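Local structure of putative membrane protein mmpL11 (Mycobacterium tuberculosis, 4Y0L) at residues Gln3-Phe8 and Ser49-Ala54; Ala23-Arg28 and Arg78-Ala83; Ala30-Val35 and Ile69-Thr74; Gly12-Glu17 and Asp45-Ala50. The protein is probably a transporter of the RND family, presumably moving lipids across the mycobacterial inner membrane, and is represented by a domain from its periplasmic part. One frame throughout, in Å; residues are numbered along the deposited sequence.

Contact 1: Gln3-Phe8 and Ser49-Ala54; sequences QVLVRF and SALLSA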
loop_
_atom_site.group_PDB
_atom_site.type_symbol
_atom_site.label_atom_id
_atom_site.label_comp_id
_atom_site.label_asym_id
_atom_site.label_seq_id
_atom_site.Cartn_x
_atom_site.Cartn_y
_atom_site.Cartn_z
ATOM N N GLN A 3 2.386 -8.438 0.334
ATOM C CA GLN A 3 2.677 -7.392 -0.643
ATOM C C GLN A 3 1.434 -6.579 -0.985
ATOM O O GLN A 3 0.361 -7.140 -1.200
ATOM C CB GLN A 3 3.250 -8.002 -1.924
ATOM C CG GLN A 3 4.605 -8.657 -1.758
ATOM C CD GLN A 3 5.035 -9.404 -3.005
ATOM O OE1 GLN A 3 4.507 -10.474 -3.315
ATOM N NE2 GLN A 3 5.987 -8.837 -3.737
ATOM N N VAL A 4 1.593 -5.258 -1.042
ATOM C CA VAL A 4 0.518 -4.356 -1.447
ATOM C C VAL A 4 1.026 -3.398 -2.521
ATOM O O VAL A 4 2.026 -2.708 -2.326
ATOM C CB VAL A 4 -0.034 -3.552 -0.252
ATOM C CG1 VAL A 4 -1.102 -2.561 -0.709
ATOM C CG2 VAL A 4 -0.603 -4.492 0.796
ATOM N N LEU A 5 0.323 -3.366 -3.650
ATOM C CA LEU A 5 0.713 -2.546 -4.792
ATOM C C LEU A 5 -0.267 -1.392 -4.994
ATOM O O LEU A 5 -1.475 -1.604 -5.060
ATOM C CB LEU A 5 0.780 -3.402 -6.059
ATOM C CG LEU A 5 1.411 -2.740 -7.286
ATOM C CD1 LEU A 5 2.922 -2.658 -7.136
ATOM C CD2 LEU A 5 1.034 -3.493 -8.549
ATOM N N VAL A 6 0.266 -0.177 -5.095
ATOM C CA VAL A 6 -0.555 1.015 -5.282
ATOM C C VAL A 6 -0.234 1.683 -6.618
ATOM O O VAL A 6 0.905 2.080 -6.858
ATOM C CB VAL A 6 -0.344 2.035 -4.145
ATOM C CG1 VAL A 6 -1.401 3.128 -4.210
ATOM C CG2 VAL A 6 -0.387 1.342 -2.789
ATOM N N ARG A 7 -1.244 1.804 -7.477
ATOM C CA ARG A 7 -1.077 2.438 -8.783
ATOM C C ARG A 7 -1.830 3.757 -8.842
ATOM O O ARG A 7 -2.954 3.865 -8.348
ATOM C CB ARG A 7 -1.564 1.518 -9.910
ATOM C CG ARG A 7 -0.730 0.260 -10.093
ATOM C CD ARG A 7 -1.551 -0.997 -9.868
ATOM N NE ARG A 7 -2.230 -1.442 -11.081
ATOM C CZ ARG A 7 -3.238 -2.311 -11.102
ATOM N NH1 ARG A 7 -3.704 -2.826 -9.972
ATOM N NH2 ARG A 7 -3.789 -2.659 -12.256
ATOM N N PHE A 8 -1.196 4.754 -9.453
ATOM C CA PHE A 8 -1.796 6.067 -9.644
ATOM C C PHE A 8 -2.034 6.333 -11.125
ATOM O O PHE A 8 -1.304 5.835 -11.981
ATOM C CB PHE A 8 -0.903 7.153 -9.048
ATOM C CG PHE A 8 -0.733 7.043 -7.564
ATOM C CD1 PHE A 8 -1.684 7.568 -6.706
ATOM C CD2 PHE A 8 0.378 6.415 -7.024
ATOM C CE1 PHE A 8 -1.533 7.470 -5.336
ATOM C CE2 PHE A 8 0.536 6.313 -5.656
ATOM C CZ PHE A 8 -0.422 6.843 -4.809
ATOM N N SER A 49 3.961 2.508 -10.144
ATOM C CA SER A 49 3.392 1.949 -8.921
ATOM C C SER A 49 4.347 2.036 -7.736
ATOM O O SER A 49 5.529 2.349 -7.891
ATOM C CB SER A 49 3.002 0.488 -9.147
ATOM O OG SER A 49 4.129 -0.278 -9.535
ATOM N N ALA A 50 3.812 1.752 -6.553
ATOM C CA ALA A 50 4.602 1.689 -5.330
ATOM C C ALA A 50 4.289 0.400 -4.576
ATOM O O ALA A 50 3.127 0.107 -4.292
ATOM C CB ALA A 50 4.326 2.898 -4.454
ATOM N N LEU A 51 5.330 -0.364 -4.257
ATOM C CA LEU A 51 5.166 -1.608 -3.515
ATOM C C LEU A 51 5.368 -1.373 -2.021
ATOM O O LEU A 51 6.387 -0.826 -1.598
ATOM C CB LEU A 51 6.150 -2.671 -4.012
ATOM C CG LEU A 51 5.954 -4.070 -3.415
ATOM C CD1 LEU A 51 4.776 -4.779 -4.069
ATOM C CD2 LEU A 51 7.223 -4.901 -3.541
ATOM N N LEU A 52 4.380 -1.782 -1.235
ATOM C CA LEU A 52 4.481 -1.774 0.220
ATOM C C LEU A 52 4.468 -3.208 0.737
ATOM O O LEU A 52 3.503 -3.942 0.526
ATOM C CB LEU A 52 3.337 -0.967 0.837
ATOM C CG LEU A 52 3.378 0.542 0.580
ATOM C CD1 LEU A 52 2.030 1.184 0.880
ATOM C CD2 LEU A 52 4.477 1.199 1.407
ATOM N N SER A 53 5.551 -3.599 1.407
ATOM C CA SER A 53 5.696 -4.959 1.914
ATOM C C SER A 53 5.642 -4.989 3.438
ATOM O O SER A 53 6.436 -4.332 4.113
ATOM C CB SER A 53 7.007 -5.573 1.423
ATOM O OG SER A 53 8.124 -4.956 2.042
ATOM N N ALA A 54 4.698 -5.763 3.965
ATOM C CA ALA A 54 4.497 -5.875 5.405
ATOM C C ALA A 54 4.927 -7.240 5.915
ATOM O O ALA A 54 4.488 -8.276 5.412
ATOM C CB ALA A 54 3.047 -5.627 5.753
#

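Contact 2: Ala23-Arg28 and Arg78-Ala83; sequences AAIRHR and RVAGAA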
loop_
_atom_site.group_PDB
_atom_site.type_symbol
_atom_site.label_atom_id
_atom_site.label_comp_id
_atom_site.label_asym_id
_atom_site.label_seq_id
_atom_site.Cartn_x
_atom_site.Cartn_y
_atom_site.Cartn_z
ATOM N N ALA A 23 1.475 7.241 2.445
ATOM C CA ALA A 23 1.706 7.271 3.888
ATOM C C ALA A 23 0.470 6.800 4.650
ATOM O O ALA A 23 0.582 6.130 5.677
ATOM C CB ALA A 23 2.099 8.670 4.330
ATOM N N ALA A 24 -0.706 7.149 4.139
ATOM C CA ALA A 24 -1.964 6.750 4.769
ATOM C C ALA A 24 -2.186 5.249 4.630
ATOM O O ALA A 24 -2.597 4.585 5.577
ATOM C CB ALA A 24 -3.132 7.517 4.162
ATOM N N ILE A 25 -1.917 4.722 3.440
ATOM C CA ILE A 25 -2.047 3.290 3.187
ATOM C C ILE A 25 -1.062 2.515 4.054
ATOM O O ILE A 25 -1.407 1.491 4.639
ATOM C CB ILE A 25 -1.809 2.960 1.697
ATOM C CG1 ILE A 25 -2.929 3.556 0.846
ATOM C CG2 ILE A 25 -1.752 1.450 1.471
ATOM C CD1 ILE A 25 -2.592 3.673 -0.619
ATOM N N ARG A 26 0.165 3.016 4.128
ATOM C CA ARG A 26 1.212 2.385 4.918
ATOM C C ARG A 26 0.820 2.303 6.393
ATOM O O ARG A 26 1.018 1.277 7.045
ATOM C CB ARG A 26 2.518 3.161 4.754
ATOM C CG ARG A 26 3.686 2.588 5.534
ATOM C CD ARG A 26 5.011 3.134 5.023
ATOM N NE ARG A 26 6.155 2.545 5.720
ATOM C CZ ARG A 26 6.885 3.158 6.650
ATOM N NH1 ARG A 26 6.619 4.406 7.018
ATOM N NH2 ARG A 26 7.901 2.517 7.213
ATOM N N HIS A 27 0.249 3.387 6.905
ATOM C CA HIS A 27 -0.170 3.467 8.302
ATOM C C HIS A 27 -1.309 2.500 8.622
ATOM O O HIS A 27 -1.373 1.952 9.723
ATOM C CB HIS A 27 -0.590 4.902 8.631
ATOM C CG HIS A 27 -1.195 5.062 9.990
ATOM N ND1 HIS A 27 -2.558 5.056 10.202
ATOM C CD2 HIS A 27 -0.627 5.246 11.204
ATOM C CE1 HIS A 27 -2.801 5.224 11.489
ATOM N NE2 HIS A 27 -1.646 5.340 12.120
ATOM N N ARG A 28 -2.208 2.292 7.664
ATOM C CA ARG A 28 -3.334 1.388 7.870
ATOM C C ARG A 28 -2.878 -0.069 7.818
ATOM O O ARG A 28 -3.422 -0.924 8.517
ATOM C CB ARG A 28 -4.422 1.635 6.822
ATOM C CG ARG A 28 -5.761 0.980 7.147
ATOM C CD ARG A 28 -6.478 1.707 8.273
ATOM N NE ARG A 28 -7.758 1.085 8.616
ATOM C CZ ARG A 28 -8.024 0.445 9.756
ATOM N NH1 ARG A 28 -7.108 0.327 10.711
ATOM N NH2 ARG A 28 -9.227 -0.078 9.946
ATOM N N ARG A 78 -10.714 2.122 1.250
ATOM C CA ARG A 78 -11.229 3.364 1.829
ATOM C C ARG A 78 -10.129 4.411 1.861
ATOM O O ARG A 78 -10.345 5.580 1.545
ATOM C CB ARG A 78 -11.742 3.168 3.259
ATOM C CG ARG A 78 -12.462 1.869 3.571
ATOM C CD ARG A 78 -12.980 1.941 5.003
ATOM N NE ARG A 78 -13.270 0.639 5.599
ATOM C CZ ARG A 78 -14.284 -0.144 5.245
ATOM N NH1 ARG A 78 -15.105 0.223 4.270
ATOM N NH2 ARG A 78 -14.469 -1.303 5.859
ATOM N N VAL A 79 -8.946 3.959 2.259
ATOM C CA VAL A 79 -7.803 4.824 2.506
ATOM C C VAL A 79 -7.147 5.284 1.209
ATOM O O VAL A 79 -6.584 6.374 1.145
ATOM C CB VAL A 79 -6.758 4.089 3.382
ATOM C CG1 VAL A 79 -5.531 4.952 3.624
ATOM C CG2 VAL A 79 -7.383 3.672 4.704
ATOM N N ALA A 80 -7.225 4.451 0.177
ATOM C CA ALA A 80 -6.515 4.715 -1.070
ATOM C C ALA A 80 -7.243 5.744 -1.930
ATOM O O ALA A 80 -6.616 6.495 -2.676
ATOM C CB ALA A 80 -6.324 3.425 -1.840
ATOM N N GLY A 81 -8.567 5.778 -1.824
ATOM C CA GLY A 81 -9.363 6.717 -2.594
ATOM C C GLY A 81 -9.374 6.362 -4.067
ATOM O O GLY A 81 -9.770 5.260 -4.443
ATOM N N ALA A 82 -8.931 7.297 -4.903
ATOM C CA ALA A 82 -8.962 7.104 -6.350
ATOM C C ALA A 82 -7.841 6.179 -6.819
ATOM O O ALA A 82 -7.926 5.587 -7.895
ATOM C CB ALA A 82 -8.869 8.444 -7.060
ATOM N N ALA A 83 -6.794 6.052 -6.011
ATOM C CA ALA A 83 -5.670 5.190 -6.360
ATOM C C ALA A 83 -6.098 3.727 -6.332
ATOM O O ALA A 83 -6.984 3.344 -5.569
ATOM C CB ALA A 83 -4.503 5.423 -5.417
#

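Contact 3: Ala30-Val35 and Ile69-Thr74; sequences AQAPNV and ITWMRT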
loop_
_atom_site.group_PDB
_atom_site.type_symbol
_atom_site.label_atom_id
_atom_site.label_comp_id
_atom_site.label_asym_id
_atom_site.label_seq_id
_atom_site.Cartn_x
_atom_site.Cartn_y
_atom_site.Cartn_z
ATOM N N ALA A 30 0.001 -1.144 8.866
ATOM C CA ALA A 30 0.672 -1.407 10.133
ATOM C C ALA A 30 -0.324 -1.734 11.241
ATOM O O ALA A 30 0.046 -2.303 12.268
ATOM C CB ALA A 30 1.525 -0.216 10.530
ATOM N N GLN A 31 -1.586 -1.368 11.031
ATOM C CA GLN A 31 -2.642 -1.642 12.000
ATOM C C GLN A 31 -3.282 -3.009 11.778
ATOM O O GLN A 31 -4.056 -3.481 12.612
ATOM C CB GLN A 31 -3.713 -0.553 11.933
ATOM C CG GLN A 31 -3.377 0.692 12.738
ATOM C CD GLN A 31 -4.310 1.851 12.442
ATOM O OE1 GLN A 31 -5.090 1.809 11.490
ATOM N NE2 GLN A 31 -4.235 2.894 13.261
ATOM N N ALA A 32 -2.963 -3.642 10.653
ATOM C CA ALA A 32 -3.533 -4.943 10.319
ATOM C C ALA A 32 -3.128 -6.000 11.348
ATOM O O ALA A 32 -2.104 -5.857 12.019
ATOM C CB ALA A 32 -3.097 -5.365 8.925
ATOM N N PRO A 33 -3.936 -7.065 11.482
ATOM C CA PRO A 33 -3.620 -8.127 12.444
ATOM C C PRO A 33 -2.280 -8.801 12.168
ATOM O O PRO A 33 -1.927 -9.025 11.013
ATOM C CB PRO A 33 -4.775 -9.123 12.267
ATOM C CG PRO A 33 -5.377 -8.800 10.940
ATOM C CD PRO A 33 -5.198 -7.329 10.771
ATOM N N ASN A 34 -1.532 -9.092 13.228
ATOM C CA ASN A 34 -0.275 -9.830 13.123
ATOM C C ASN A 34 0.807 -9.125 12.291
ATOM O O ASN A 34 1.879 -9.686 12.067
ATOM C CB ASN A 34 -0.542 -11.225 12.544
ATOM C CG ASN A 34 -1.608 -11.984 13.316
ATOM O OD1 ASN A 34 -1.779 -11.782 14.518
ATOM N ND2 ASN A 34 -2.331 -12.862 12.627
ATOM N N VAL A 35 0.528 -7.906 11.833
ATOM C CA VAL A 35 1.528 -7.090 11.147
ATOM C C VAL A 35 2.394 -6.395 12.191
ATOM O O VAL A 35 1.880 -5.906 13.195
ATOM C CB VAL A 35 0.866 -6.047 10.209
ATOM C CG1 VAL A 35 1.809 -4.890 9.886
ATOM C CG2 VAL A 35 0.413 -6.713 8.925
ATOM N N ILE A 69 -4.782 -10.643 4.609
ATOM C CA ILE A 69 -5.058 -10.247 3.231
ATOM C C ILE A 69 -6.516 -9.814 3.080
ATOM O O ILE A 69 -6.801 -8.789 2.462
ATOM C CB ILE A 69 -4.736 -11.394 2.237
ATOM C CG1 ILE A 69 -3.247 -11.401 1.883
ATOM C CG2 ILE A 69 -5.513 -11.238 0.930
ATOM C CD1 ILE A 69 -2.308 -11.552 3.056
ATOM N N THR A 70 -7.433 -10.593 3.645
ATOM C CA THR A 70 -8.856 -10.274 3.557
ATOM C C THR A 70 -9.157 -8.978 4.306
ATOM O O THR A 70 -10.010 -8.193 3.892
ATOM C CB THR A 70 -9.737 -11.415 4.119
ATOM O OG1 THR A 70 -11.121 -11.074 3.969
ATOM C CG2 THR A 70 -9.440 -11.674 5.591
ATOM N N TRP A 71 -8.445 -8.759 5.407
ATOM C CA TRP A 71 -8.594 -7.538 6.190
ATOM C C TRP A 71 -8.149 -6.326 5.375
ATOM O O TRP A 71 -8.838 -5.309 5.330
ATOM C CB TRP A 71 -7.784 -7.636 7.485
ATOM C CG TRP A 71 -7.938 -6.457 8.394
ATOM C CD1 TRP A 71 -8.767 -6.359 9.472
ATOM C CD2 TRP A 71 -7.239 -5.207 8.311
ATOM N NE1 TRP A 71 -8.631 -5.127 10.064
ATOM C CE2 TRP A 71 -7.699 -4.401 9.371
ATOM C CE3 TRP A 71 -6.271 -4.692 7.442
ATOM C CZ2 TRP A 71 -7.226 -3.110 9.587
ATOM C CZ3 TRP A 71 -5.803 -3.407 7.658
ATOM C CH2 TRP A 71 -6.280 -2.631 8.723
ATOM N N MET A 72 -6.996 -6.446 4.727
ATOM C CA MET A 72 -6.447 -5.359 3.925
ATOM C C MET A 72 -7.327 -5.044 2.718
ATOM O O MET A 72 -7.584 -3.879 2.414
ATOM C CB MET A 72 -5.034 -5.708 3.456
ATOM C CG MET A 72 -4.000 -5.705 4.567
ATOM S SD MET A 72 -2.339 -6.048 3.964
ATOM C CE MET A 72 -1.465 -6.274 5.509
ATOM N N ARG A 73 -7.792 -6.085 2.036
ATOM C CA ARG A 73 -8.640 -5.914 0.860
ATOM C C ARG A 73 -9.971 -5.252 1.206
ATOM O O ARG A 73 -10.675 -4.759 0.325
ATOM C CB ARG A 73 -8.889 -7.267 0.189
ATOM C CG ARG A 73 -7.690 -7.791 -0.581
ATOM C CD ARG A 73 -7.896 -9.222 -1.042
ATOM N NE ARG A 73 -6.798 -9.671 -1.893
ATOM C CZ ARG A 73 -6.549 -10.941 -2.196
ATOM N NH1 ARG A 73 -7.315 -11.911 -1.713
ATOM N NH2 ARG A 73 -5.525 -11.242 -2.980
ATOM N N THR A 74 -10.304 -5.241 2.493
ATOM C CA THR A 74 -11.545 -4.647 2.971
ATOM C C THR A 74 -11.336 -3.213 3.453
ATOM O O THR A 74 -12.222 -2.369 3.311
ATOM C CB THR A 74 -12.146 -5.480 4.127
ATOM O OG1 THR A 74 -12.376 -6.824 3.685
ATOM C CG2 THR A 74 -13.460 -4.879 4.614
#

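Contact 4: Gly12-Glu17 and Asp45-Ala50; sequences GASAPE and DDNGSA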
loop_
_atom_site.group_PDB
_atom_site.type_symbol
_atom_site.label_atom_id
_atom_site.label_comp_id
_atom_site.label_asym_id
_atom_site.label_seq_id
_atom_site.Cartn_x
_atom_site.Cartn_y
_atom_site.Cartn_z
ATOM N N GLY A 12 4.049 10.254 -11.572
ATOM C CA GLY A 12 4.787 9.160 -10.972
ATOM C C GLY A 12 4.343 8.897 -9.549
ATOM O O GLY A 12 3.896 9.808 -8.848
ATOM N N ALA A 13 4.472 7.643 -9.123
ATOM C CA ALA A 13 4.058 7.236 -7.786
ATOM C C ALA A 13 4.813 8.009 -6.709
ATOM O O ALA A 13 4.264 8.298 -5.646
ATOM C CB ALA A 13 4.268 5.742 -7.604
ATOM N N SER A 14 6.068 8.349 -6.991
ATOM C CA SER A 14 6.913 9.034 -6.019
ATOM C C SER A 14 6.667 10.540 -5.986
ATOM O O SER A 14 7.324 11.258 -5.234
ATOM C CB SER A 14 8.391 8.771 -6.316
ATOM O OG SER A 14 8.813 9.489 -7.457
ATOM N N ALA A 15 5.730 11.019 -6.798
ATOM C CA ALA A 15 5.395 12.436 -6.805
ATOM C C ALA A 15 5.014 12.881 -5.391
ATOM O O ALA A 15 4.377 12.123 -4.663
ATOM C CB ALA A 15 4.263 12.712 -7.778
ATOM N N PRO A 16 5.425 14.098 -4.988
ATOM C CA PRO A 16 5.079 14.598 -3.650
ATOM C C PRO A 16 3.573 14.638 -3.393
ATOM O O PRO A 16 3.126 14.446 -2.263
ATOM C CB PRO A 16 5.662 16.016 -3.642
ATOM C CG PRO A 16 6.745 15.990 -4.641
ATOM C CD PRO A 16 6.305 15.036 -5.710
ATOM N N GLU A 17 2.799 14.888 -4.443
ATOM C CA GLU A 17 1.350 14.985 -4.314
ATOM C C GLU A 17 0.707 13.655 -3.919
ATOM O O GLU A 17 -0.422 13.631 -3.431
ATOM C CB GLU A 17 0.732 15.483 -5.625
ATOM C CG GLU A 17 1.061 16.935 -5.970
ATOM C CD GLU A 17 2.402 17.101 -6.666
ATOM O OE1 GLU A 17 3.121 16.096 -6.857
ATOM O OE2 GLU A 17 2.737 18.249 -7.027
ATOM N N ASP A 45 10.870 1.224 -11.302
ATOM C CA ASP A 45 11.715 2.094 -12.117
ATOM C C ASP A 45 10.868 2.859 -13.131
ATOM O O ASP A 45 11.288 3.887 -13.660
ATOM C CB ASP A 45 12.794 1.277 -12.830
ATOM C CG ASP A 45 13.459 0.264 -11.916
ATOM O OD1 ASP A 45 14.328 0.663 -11.112
ATOM O OD2 ASP A 45 13.110 -0.933 -12.003
ATOM N N ASP A 46 9.673 2.337 -13.391
ATOM C CA ASP A 46 8.697 2.993 -14.252
ATOM C C ASP A 46 7.993 4.130 -13.509
ATOM O O ASP A 46 7.447 5.047 -14.123
ATOM C CB ASP A 46 7.672 1.969 -14.746
ATOM C CG ASP A 46 6.753 2.525 -15.815
ATOM O OD1 ASP A 46 7.154 3.480 -16.515
ATOM O OD2 ASP A 46 5.629 2.000 -15.959
ATOM N N ASN A 47 8.012 4.051 -12.181
ATOM C CA ASN A 47 7.302 4.990 -11.314
ATOM C C ASN A 47 5.798 4.938 -11.567
ATOM O O ASN A 47 5.078 5.899 -11.300
ATOM C CB ASN A 47 7.825 6.419 -11.507
ATOM C CG ASN A 47 7.782 7.244 -10.219
ATOM O OD1 ASN A 47 7.415 6.745 -9.155
ATOM N ND2 ASN A 47 8.168 8.508 -10.317
ATOM N N GLY A 48 5.329 3.805 -12.084
ATOM C CA GLY A 48 3.910 3.594 -12.304
ATOM C C GLY A 48 3.209 3.149 -11.034
ATOM O O GLY A 48 2.014 3.394 -10.857
ATOM N N SER A 49 3.961 2.508 -10.144
ATOM C CA SER A 49 3.392 1.949 -8.921
ATOM C C SER A 49 4.347 2.036 -7.736
ATOM O O SER A 49 5.529 2.349 -7.891
ATOM C CB SER A 49 3.002 0.488 -9.147
ATOM O OG SER A 49 4.129 -0.278 -9.535
ATOM N N ALA A 50 3.812 1.752 -6.553
ATOM C CA ALA A 50 4.602 1.689 -5.330
ATOM C C ALA A 50 4.289 0.400 -4.576
ATOM O O ALA A 50 3.127 0.107 -4.292
ATOM C CB ALA A 50 4.326 2.898 -4.454
#

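Contact 1: Gln3-Phe8 and Ser49-Ala54
V4 and V6 form antiparallel hydrogen-bonded pairs with L52 and A50, the short strand axes passing 4.7 Å apart with their directions 159° apart. Each pair is closed by two backbone bonds, the V4 pair by V4 N to L52 O and L52 N to V4 O, both 2.8 Å. Q3, L5 and R7 alternate with these residues as non-hydrogen-bonded partners of S53, L51 and S49. The two strands are neighbours at the middle of an antiparallel sheet of order 37-43, 49-55, 2-7, 84-87. With the helices 19-29 and 66-80 this makes a beta-alpha-beta-beta-alpha-beta ferredoxin-like domain, the fold of RND periplasmic subdomains. On the sheet face bearing V4, V6, A50 and L52, the branches turn toward the helices: V6 CG2 lies 4.4 Å from L52 CD1, and I25 packs on both residues. On the other face, L5 reaches across the strand gap. Its CG stands anti to the backbone N (chi1 -170°), and a chi2 of 75° then places CD1, which touches both S49 OG at 3.6 Å and L51 CD1 at 4.2 Å. R7 CG lies 3.9 Å from S49 CB, whereas the guanidinium turns to D86 of strand 84-87 in a salt bridge. Q3 and L51 meet obliquely through Q3 NE2 and L51 CD2, 4.1 Å apart.

Contact 2: Ala23-Arg28 and Arg78-Ala83
V79 makes most of the apolar contact between helix 19-29 and the end of helix 66-80, its two methyls dividing the work. CG1 is anti to the backbone N (chi1 178°) and presses on the neighbouring helix at A24: V79 CG1 is 3.6 Å from A24 CB and 3.5 Å from A24 C, which puts it against the backbone as well as the side chain. The same methyl is 4.1 Å from I25 CG1. V79 CG2 faces the aliphatic part of R28, one turn further on, with R28 CG at 4.0 Å; the two side chains cross at about a right angle. Deeper in, I25 CD1 lies 3.9 Å from A80 CB. In the ferredoxin-like fold both helices lie on one face of the sheet, and this is one of the places where they meet.

No hydrogen bond crosses between the two segments; the polar ends of R28 and R78 find partners outside them. R28 carries its guanidinium past V79 to Q31 OE1 through NH1 and to Q75 OE1 through NH2. Q75 OE1 also accepts from R78 NE, so this carbonyl bridges two arginines whose R28 NH2 and R78 NE atoms stay 6.0 Å apart, an arrangement that would ease their mutual repulsion.

The backbone change that follows is a type II' beta turn from A80 to A83. G81, with positive phi (70°), leaves the helical conformation, and a weak A83 N to A80 O bond of 3.4 Å closes the turn leading to strand 84-87.

Contact 3: Ala30-Val35 and Ile69-Thr74
In the helix that carries W71, whose indole meets A32 and P33, lies the shortest polar bond: T74 OG1 donates to T70 O at 2.7 Å, with a C=O to donor angle of 160°. Across the two segments there is no hydrogen bond, and the contact rests on CH-pi contacts with W71 and methyl packing by M72.

A32 and P33 lie over the same face of W71 and divide its two rings. A32 CA is 3.8 Å from the centroid of the six-membered ring and P33 CD is also 3.8 Å from that of the five-membered ring, each 11° off the ring normal. These are two CH-pi contacts from consecutive residues. A32 CB adds to the six-membered side, 3.6 Å from W71 CE3. The first torsion of W71 places CG anti to the backbone N (chi1 -177°), and the contacts with A32 and P33 fix where the ring lies, against the connection between helix 19-29 and strand 37-43. In the beta-alpha-beta-beta-alpha-beta order this connection leads into strand 37-43, which completes the first, split beta-alpha-beta unit, and here it packs against the second helix.

The connection is shaped by a type II beta turn from A32 to V35, with N34 at positive phi and a weak V35 N to A32 O bond of 3.3 Å. Beside the indole, M72 extends beyond CG and brings its terminal methyl against A32 and V35 from the same side: M72 CE is 3.9 Å from A32 CB and equally far from V35 CG2. M72 also reaches V4 and V87 of the sheet and I29 of the first helix, while R28 packs against W71.

Contact 4: Gly12-Glu17 and Asp45-Ala50
N47 holds the turn at G12-A15 through both its backbone and its side chain, with three hydrogen bonds to two successive residues. Its carbonyl oxygen accepts from the backbone: A13 N donates to N47 O at 2.9 Å with an N-H...O angle of 159°. The side-chain amide then addresses S14 at both ends. S14 N donates to N47 OD1 at 3.0 Å, lying tilted 25° from the plane of that carbonyl, while N47 ND2 donates to S14 OG at 3.1 Å. With acceptor and donor both engaged by one serine, the rotation of the carboxamide is defined by its partners.

A further carbonyl is used within the turn, a type I beta turn in which A15 N donates to G12 O at 3.0 Å. This turn lies in the connection from strand 2-7 to helix 19-29, whereas N47 stands in the hairpin connection joining strands 37-43 and 49-55; in the ferredoxin-like fold the contact therefore ties two loops at one end of the sheet. N47 has left-handed backbone angles (phi 61°), in the loop that leads into strand 49-55.

The close fit also involves carbon. G12 CA approaches N47 O at 3.3 Å in a CA-H...O contact, and the amide sits where a side chain would begin: a beta carbon on G12 would lie 2.2 Å from N47 ND2. A13 CB points toward 45-50, meeting S49 O at 3.6 Å and A50 CB at 4.2 Å, with F8 and F43 also packing on A13. A sulfate ion, probably from the crystallisation liquor, lies near G48.

How the contacts relate
From the N terminus, strand 2-7 enters contact 1, which closes a long loop by pairing with strand 49-55. Contact 4 starts later, at 12-17, and both loops end on the same stretch, around S49 and A50. Contacts 2 and 3 start on and just after helix 19-29 and both end on helix 66-80, the loop of contact 3 lying within that of contact 2. Each crosses contacts 1 and 4 along the chain. Side chains of both helices pack on the sheet, M72 SD meeting V4 CG2, so the helix layer joins the strands of contact 1; contacts 3 and 4, their centres about 23 Å apart, lie on opposite sides of the chain's centre.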